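Local coordinates for adhesion G-protein coupled receptor G6 (Danio rerio, PDB 6V55) that probably works as a calcium-binding cell-adhesion receptor of the adhesion G protein-coupled family, with a role in myelination, at residues T3-V8 / Q29-T34; D61-K66 / M91-N96. One frame throughout, in Å; residues are numbered along the deposited sequence.

Contact 1: residues T3-V8 / Q29-T34; sequences TSCNVV and QSCNWT. With NAG (2-acetamido-2-deoxy-beta-D-glucopyranose), chain E.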
loop_
_atom_site.group_PDB
_atom_site.type_symbol
_atom_site.label_atom_id
_atom_site.label_comp_id
_atom_site.label_asym_id
_atom_site.label_seq_id
_atom_site.Cartn_x
_atom_site.Cartn_y
_atom_site.Cartn_z
ATOM N N THR A 3 2.491 1.735 -16.016
ATOM C CA THR A 3 1.453 2.510 -15.350
ATOM C C THR A 3 0.471 1.582 -14.613
ATOM O O THR A 3 -0.721 1.892 -14.497
ATOM C CB THR A 3 0.677 3.436 -16.369
ATOM O OG1 THR A 3 -0.447 4.047 -15.721
ATOM C CG2 THR A 3 0.190 2.660 -17.608
ATOM N N SER A 4 0.965 0.452 -14.103
ATOM C CA SER A 4 0.133 -0.504 -13.381
ATOM C C SER A 4 0.637 -0.699 -11.961
ATOM O O SER A 4 1.818 -1.003 -11.753
ATOM C CB SER A 4 0.087 -1.857 -14.081
ATOM O OG SER A 4 -0.720 -2.748 -13.330
ATOM N N CYS A 5 -0.276 -0.584 -10.987
ATOM C CA CYS A 5 0.078 -0.741 -9.580
ATOM C C CYS A 5 -0.597 -1.965 -8.939
ATOM O O CYS A 5 -0.726 -2.026 -7.716
ATOM C CB CYS A 5 -0.202 0.565 -8.789
ATOM S SG CYS A 5 -1.936 0.941 -8.231
ATOM N N ASN A 6 -0.996 -2.967 -9.724
ATOM C CA ASN A 6 -1.429 -4.271 -9.196
ATOM C C ASN A 6 -0.603 -5.333 -9.911
ATOM O O ASN A 6 -1.090 -5.980 -10.844
ATOM C CB ASN A 6 -2.917 -4.517 -9.383
ATOM C CG ASN A 6 -3.779 -3.627 -8.498
ATOM O OD1 ASN A 6 -4.312 -4.070 -7.472
ATOM N ND2 ASN A 6 -3.925 -2.363 -8.895
ATOM N N VAL A 7 0.635 -5.525 -9.447
ATOM C CA VAL A 7 1.612 -6.385 -10.102
ATOM C C VAL A 7 2.116 -7.437 -9.117
ATOM O O VAL A 7 1.845 -7.391 -7.916
ATOM C CB VAL A 7 2.807 -5.584 -10.666
ATOM C CG1 VAL A 7 2.480 -4.993 -12.028
ATOM C CG2 VAL A 7 3.192 -4.493 -9.689
ATOM N N VAL A 8 2.866 -8.395 -9.661
ATOM C CA VAL A 8 3.606 -9.393 -8.895
ATOM C C VAL A 8 5.073 -9.250 -9.272
ATOM O O VAL A 8 5.438 -9.434 -10.439
ATOM C CB VAL A 8 3.109 -10.824 -9.156
ATOM C CG1 VAL A 8 4.067 -11.847 -8.554
ATOM C CG2 VAL A 8 1.746 -11.017 -8.553
ATOM N N GLN A 29 -7.070 5.453 -5.283
ATOM C CA GLN A 29 -6.172 4.411 -5.728
ATOM C C GLN A 29 -6.491 3.107 -5.031
ATOM O O GLN A 29 -7.008 3.091 -3.906
ATOM C CB GLN A 29 -4.734 4.800 -5.419
ATOM C CG GLN A 29 -4.240 5.950 -6.203
ATOM C CD GLN A 29 -4.431 5.735 -7.673
ATOM O OE1 GLN A 29 -3.792 4.873 -8.287
ATOM N NE2 GLN A 29 -5.325 6.509 -8.254
ATOM N N SER A 30 -6.150 2.004 -5.692
ATOM C CA SER A 30 -6.125 0.728 -4.990
ATOM C C SER A 30 -5.032 -0.130 -5.609
ATOM O O SER A 30 -5.179 -0.608 -6.738
ATOM C CB SER A 30 -7.463 0.024 -5.048
ATOM O OG SER A 30 -7.232 -1.356 -4.838
ATOM N N CYS A 31 -3.962 -0.347 -4.854
ATOM C CA CYS A 31 -2.757 -0.972 -5.351
ATOM C C CYS A 31 -2.459 -2.242 -4.554
ATOM O O CYS A 31 -2.778 -2.330 -3.366
ATOM C CB CYS A 31 -1.612 0.019 -5.248
ATOM S SG CYS A 31 -1.787 1.571 -6.198
ATOM N N ASN A 32 -1.839 -3.234 -5.222
ATOM C CA ASN A 32 -1.487 -4.548 -4.645
ATOM C C ASN A 32 -0.182 -4.922 -5.343
ATOM O O ASN A 32 -0.183 -5.589 -6.381
ATOM C CB ASN A 32 -2.595 -5.601 -4.843
ATOM C CG ASN A 32 -2.214 -7.048 -4.377
ATOM O OD1 ASN A 32 -1.195 -7.281 -3.749
ATOM N ND2 ASN A 32 -3.095 -8.015 -4.672
ATOM N N TRP A 33 0.925 -4.509 -4.746
ATOM C CA TRP A 33 2.236 -5.035 -5.088
ATOM C C TRP A 33 2.484 -6.288 -4.257
ATOM O O TRP A 33 2.712 -6.195 -3.047
ATOM C CB TRP A 33 3.299 -3.998 -4.794
ATOM C CG TRP A 33 3.141 -2.712 -5.526
ATOM C CD1 TRP A 33 3.531 -2.445 -6.802
ATOM C CD2 TRP A 33 2.612 -1.489 -5.006
ATOM N NE1 TRP A 33 3.258 -1.141 -7.118
ATOM C CE2 TRP A 33 2.695 -0.533 -6.030
ATOM C CE3 TRP A 33 2.072 -1.112 -3.774
ATOM C CZ2 TRP A 33 2.257 0.760 -5.866
ATOM C CZ3 TRP A 33 1.636 0.184 -3.618
ATOM C CH2 TRP A 33 1.739 1.099 -4.650
ATOM N N THR A 34 2.452 -7.457 -4.889
ATOM C CA THR A 34 2.820 -8.700 -4.219
ATOM C C THR A 34 4.254 -9.058 -4.609
ATOM O O THR A 34 4.582 -9.150 -5.790
ATOM C CB THR A 34 1.831 -9.815 -4.567
ATOM O OG1 THR A 34 0.654 -9.662 -3.762
ATOM C CG2 THR A 34 2.410 -11.193 -4.303
HETATM C C1 NAG E . -2.903 -9.423 -4.330
HETATM C C2 NAG E . -4.191 -10.200 -3.975
HETATM C C3 NAG E . -3.886 -11.694 -3.794
HETATM C C4 NAG E . -3.217 -12.269 -5.035
HETATM C C5 NAG E . -1.942 -11.482 -5.351
HETATM C C6 NAG E . -1.322 -11.899 -6.660
HETATM C C7 NAG E . -5.689 -8.634 -2.810
HETATM C C8 NAG E . -6.342 -8.295 -1.501
HETATM N N2 NAG E . -4.857 -9.679 -2.791
HETATM O O3 NAG E . -5.082 -12.418 -3.509
HETATM O O4 NAG E . -2.912 -13.648 -4.825
HETATM O O5 NAG E . -2.231 -10.075 -5.476
HETATM O O6 NAG E . -1.882 -11.171 -7.745
HETATM O O7 NAG E . -5.901 -7.987 -3.835
HETATM O O HOH W 1 -4.968 -6.938 -7.045
#

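Contact 2: residues D61-K66 / M91-N96; sequences DRVVVK and MEVFFN. With CA (calcium ion), chain C; NAG (2-acetamido-2-deoxy-beta-D-glucopyranose), chain E.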
loop_
_atom_site.group_PDB
_atom_site.type_symbol
_atom_site.label_atom_id
_atom_site.label_comp_id
_atom_site.label_asym_id
_atom_site.label_seq_id
_atom_site.Cartn_x
_atom_site.Cartn_y
_atom_site.Cartn_z
ATOM N N ASP A 61 -6.107 7.834 3.913
ATOM C CA ASP A 61 -5.213 7.071 3.053
ATOM C C ASP A 61 -4.382 6.160 3.929
ATOM O O ASP A 61 -3.868 6.600 4.955
ATOM C CB ASP A 61 -4.255 7.959 2.254
ATOM C CG ASP A 61 -4.959 9.070 1.498
ATOM O OD1 ASP A 61 -6.188 8.967 1.332
ATOM O OD2 ASP A 61 -4.284 10.043 1.077
ATOM N N ARG A 62 -4.204 4.904 3.524
ATOM C CA ARG A 62 -3.393 3.985 4.318
ATOM C C ARG A 62 -2.559 3.094 3.409
ATOM O O ARG A 62 -2.931 2.823 2.266
ATOM C CB ARG A 62 -4.254 3.119 5.259
ATOM C CG ARG A 62 -5.220 2.191 4.565
ATOM C CD ARG A 62 -5.838 1.173 5.538
ATOM N NE ARG A 62 -6.606 1.808 6.608
ATOM C CZ ARG A 62 -7.548 1.210 7.341
ATOM N NH1 ARG A 62 -7.874 -0.073 7.144
ATOM N NH2 ARG A 62 -8.180 1.915 8.280
ATOM N N VAL A 63 -1.411 2.669 3.923
ATOM C CA VAL A 63 -0.610 1.596 3.343
ATOM C C VAL A 63 -0.680 0.432 4.316
ATOM O O VAL A 63 -0.432 0.625 5.509
ATOM C CB VAL A 63 0.849 2.022 3.113
ATOM C CG1 VAL A 63 1.746 0.822 2.796
ATOM C CG2 VAL A 63 0.912 2.998 1.991
ATOM N N VAL A 64 -1.040 -0.762 3.822
ATOM C CA VAL A 64 -1.033 -1.999 4.607
ATOM C C VAL A 64 0.153 -2.855 4.164
ATOM O O VAL A 64 0.326 -3.094 2.964
ATOM C CB VAL A 64 -2.354 -2.768 4.434
ATOM C CG1 VAL A 64 -2.304 -4.095 5.169
ATOM C CG2 VAL A 64 -3.539 -1.935 4.925
ATOM N N VAL A 65 0.985 -3.303 5.113
ATOM C CA VAL A 65 2.074 -4.247 4.831
ATOM C C VAL A 65 1.696 -5.611 5.395
ATOM O O VAL A 65 1.514 -5.762 6.610
ATOM C CB VAL A 65 3.419 -3.790 5.412
ATOM C CG1 VAL A 65 4.507 -4.801 5.048
ATOM C CG2 VAL A 65 3.780 -2.403 4.910
ATOM N N LYS A 66 1.610 -6.612 4.519
ATOM C CA LYS A 66 1.089 -7.934 4.863
ATOM C C LYS A 66 2.197 -8.971 4.694
ATOM O O LYS A 66 2.706 -9.181 3.587
ATOM C CB LYS A 66 -0.124 -8.281 3.990
ATOM C CG LYS A 66 -1.257 -8.978 4.726
ATOM C CD LYS A 66 -2.580 -8.931 3.943
ATOM C CE LYS A 66 -2.734 -10.070 2.924
ATOM N NZ LYS A 66 -3.839 -9.809 1.906
ATOM N N MET A 91 5.700 -11.164 0.431
ATOM C CA MET A 91 5.354 -9.911 1.094
ATOM C C MET A 91 4.432 -9.109 0.182
ATOM O O MET A 91 4.763 -8.883 -0.985
ATOM C CB MET A 91 6.600 -9.091 1.423
ATOM C CG MET A 91 6.277 -7.739 2.031
ATOM S SD MET A 91 6.412 -7.789 3.816
ATOM C CE MET A 91 8.164 -7.529 3.950
ATOM N N GLU A 92 3.292 -8.659 0.715
ATOM C CA GLU A 92 2.300 -7.900 -0.040
ATOM C C GLU A 92 2.176 -6.498 0.548
ATOM O O GLU A 92 2.034 -6.349 1.766
ATOM C CB GLU A 92 0.943 -8.618 -0.018
ATOM C CG GLU A 92 1.046 -10.080 -0.435
ATOM C CD GLU A 92 -0.292 -10.752 -0.680
ATOM O OE1 GLU A 92 -1.323 -10.311 -0.131
ATOM O OE2 GLU A 92 -0.317 -11.742 -1.437
ATOM N N VAL A 93 2.232 -5.480 -0.316
ATOM C CA VAL A 93 2.117 -4.070 0.062
ATOM C C VAL A 93 0.891 -3.484 -0.629
ATOM O O VAL A 93 0.844 -3.420 -1.862
ATOM C CB VAL A 93 3.365 -3.266 -0.329
ATOM C CG1 VAL A 93 3.157 -1.784 -0.033
ATOM C CG2 VAL A 93 4.579 -3.772 0.399
ATOM N N PHE A 94 -0.077 -3.022 0.153
ATOM C CA PHE A 94 -1.275 -2.398 -0.389
ATOM C C PHE A 94 -1.232 -0.901 -0.173
ATOM O O PHE A 94 -0.544 -0.412 0.720
ATOM C CB PHE A 94 -2.532 -2.949 0.264
ATOM C CG PHE A 94 -2.708 -4.408 0.060
ATOM C CD1 PHE A 94 -3.283 -4.882 -1.107
ATOM C CD2 PHE A 94 -2.272 -5.310 1.024
ATOM C CE1 PHE A 94 -3.433 -6.226 -1.302
ATOM C CE2 PHE A 94 -2.424 -6.655 0.833
ATOM C CZ PHE A 94 -3.007 -7.117 -0.334
ATOM N N PHE A 95 -1.982 -0.175 -0.999
ATOM C CA PHE A 95 -2.117 1.266 -0.832
ATOM C C PHE A 95 -3.496 1.667 -1.325
ATOM O O PHE A 95 -3.902 1.277 -2.425
ATOM C CB PHE A 95 -1.022 2.018 -1.589
ATOM C CG PHE A 95 -1.249 3.516 -1.697
ATOM C CD1 PHE A 95 -1.427 4.312 -0.562
ATOM C CD2 PHE A 95 -1.257 4.135 -2.944
ATOM C CE1 PHE A 95 -1.613 5.705 -0.675
ATOM C CE2 PHE A 95 -1.432 5.523 -3.062
ATOM C CZ PHE A 95 -1.613 6.309 -1.925
ATOM N N ASN A 96 -4.217 2.429 -0.497
ATOM C CA ASN A 96 -5.544 2.946 -0.824
ATOM C C ASN A 96 -5.620 4.420 -0.446
ATOM O O ASN A 96 -5.227 4.800 0.665
ATOM C CB ASN A 96 -6.620 2.156 -0.098
ATOM C CG ASN A 96 -6.677 0.731 -0.555
ATOM O OD1 ASN A 96 -7.092 0.444 -1.687
ATOM N ND2 ASN A 96 -6.257 -0.181 0.307
HETATM CA CA CA C . -6.642 11.234 0.351
HETATM C C1 NAG E . -2.903 -9.423 -4.330
HETATM C C2 NAG E . -4.191 -10.200 -3.975
HETATM C C3 NAG E . -3.886 -11.694 -3.794
HETATM C C4 NAG E . -3.217 -12.269 -5.035
HETATM C C5 NAG E . -1.942 -11.482 -5.351
HETATM C C6 NAG E . -1.322 -11.899 -6.660
HETATM C C7 NAG E . -5.689 -8.634 -2.810
HETATM C C8 NAG E . -6.342 -8.295 -1.501
HETATM N N2 NAG E . -4.857 -9.679 -2.791
HETATM O O3 NAG E . -5.082 -12.418 -3.509
HETATM O O4 NAG E . -2.912 -13.648 -4.825
HETATM O O5 NAG E . -2.231 -10.075 -5.476
HETATM O O6 NAG E . -1.882 -11.171 -7.745
HETATM O O7 NAG E . -5.901 -7.987 -3.835
HETATM O O HOH W 2 -6.746 10.674 -2.144
#

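Contact 1: residues T3-V8 / Q29-T34
Trp33 supplies the apolar centre of this contact: the disulfide-linked Cys5 and Cys31 border one face of its indole, with Cys5 SG standing oblique to the ring. Cys5 CB packs on Trp33 CZ2 at 3.8 Å, while Cys31 CB and the Cys5 carbonyl oxygen lie over that face, offset toward the rim. Cys5 SG occupies the crowded position between its backbone N and carbonyl carbon, and from there closes the disulfide (chi3 -79°). At the pyrrole end Val7 CG2 meets Trp33 CD1 obliquely, 3.6 Å away. Farther out, the backbones join in parallel: Asn32 N donates to Cys5 O, and Thr34 N to Val7 O at 3.1 Å and nearly straight (171°), whereas Val7 N to Asn32 O is weak. The amides of Asn6 and Asn32 stand almost perpendicular; Asn6 ND2 holds Ser30 O at 3.1 Å, and a water bridges Asn6 OD1 to Asn32 ND2. That same ND2 carries the N-linked sugar, and Thr34 OG1 of this Asn-X-Thr sequon donates to a lone pair of Asn32 OD1 (3.0 Å), a bond that would fix the turn of the glycosylated amide. Strand 30-36 of the CUB domain thus has the N-terminal segment along one edge and strand 90-96 along the other, with Phe16 and Phe106 packing on Trp33.

Contact 2: residues D61-K66 / M91-N96
Lys66 and Glu92 run side by side on one face of an antiparallel strand pair, pointing the same way, and the Lys66 chain crosses Phe94 obliquely, its CD and CE near CE2. Glu92 is extended beyond CG, whereas Lys66 bends at chi3 (86°), which brings its NZ to Glu92 OE1 at 3.3 Å, a salt bridge with a weak hydrogen bond. The bend also sets NZ 3.6 Å from Phe94 CZ. Phe94 CG is anti to its carbonyl carbon (chi1 -61°), and CE1 touches the acetamido methyl C8 of the glycan on Asn32, 3.6 Å away.

The other face is apolar. Val63 CG2 comes obliquely to Phe95 CD1 at 3.7 Å, Val63 CG1 crosses Val93 CG1, and Val65 CG1 meets Met91 SD. Phe50, Ile45 and Val43 of strand 41-51 pack against this layer, as between the two sheets of a CUB sandwich.

Between the faces, Arg62, Val64 and Lys66 form hydrogen-bonded pairs with Asn96, Phe94 and Glu92. Phe94 N to Val64 O is short and straight (2.8 Å, 173°); the return hydrogen bond, Val64 N to Phe94 O, has its donor above the carbonyl plane.

Just before its strand, Asp61 grips calcium with both carboxylate oxygens, OD1 at 2.5 Å, joined by Glu53, Asp98, Ser100, Val101 and a water; OD2 is also hydrogen-bonded to Tyr25 OH. The metal would probably keep Asp61 ionised, giving an ion-binding end, a charged Lys66-Glu92 pair at the other, and between them a glycan-touched Phe94.

Overall arrangement
From the N terminus, contact 1 closes first: the chain leaves 3-8, passes through strand 13-17 in the opposing sheet, and returns as 29-34 beside its start. Contact 2 opens only afterwards, its loop running from 61-66 through strands 71-74 and 83-85 back to 91-96. The loops therefore follow in series, neither nested nor crossed. In space they merge, because strands 30-36 and 90-96 are neighbours in one mixed sheet, with Trp33 O facing Val93 N and Cys31 N facing Phe95 O. Their centres lie about 10 Å apart. Together they tie four of that CUB-domain sheet's strands, and the glycan on Asn32 touches both contacts.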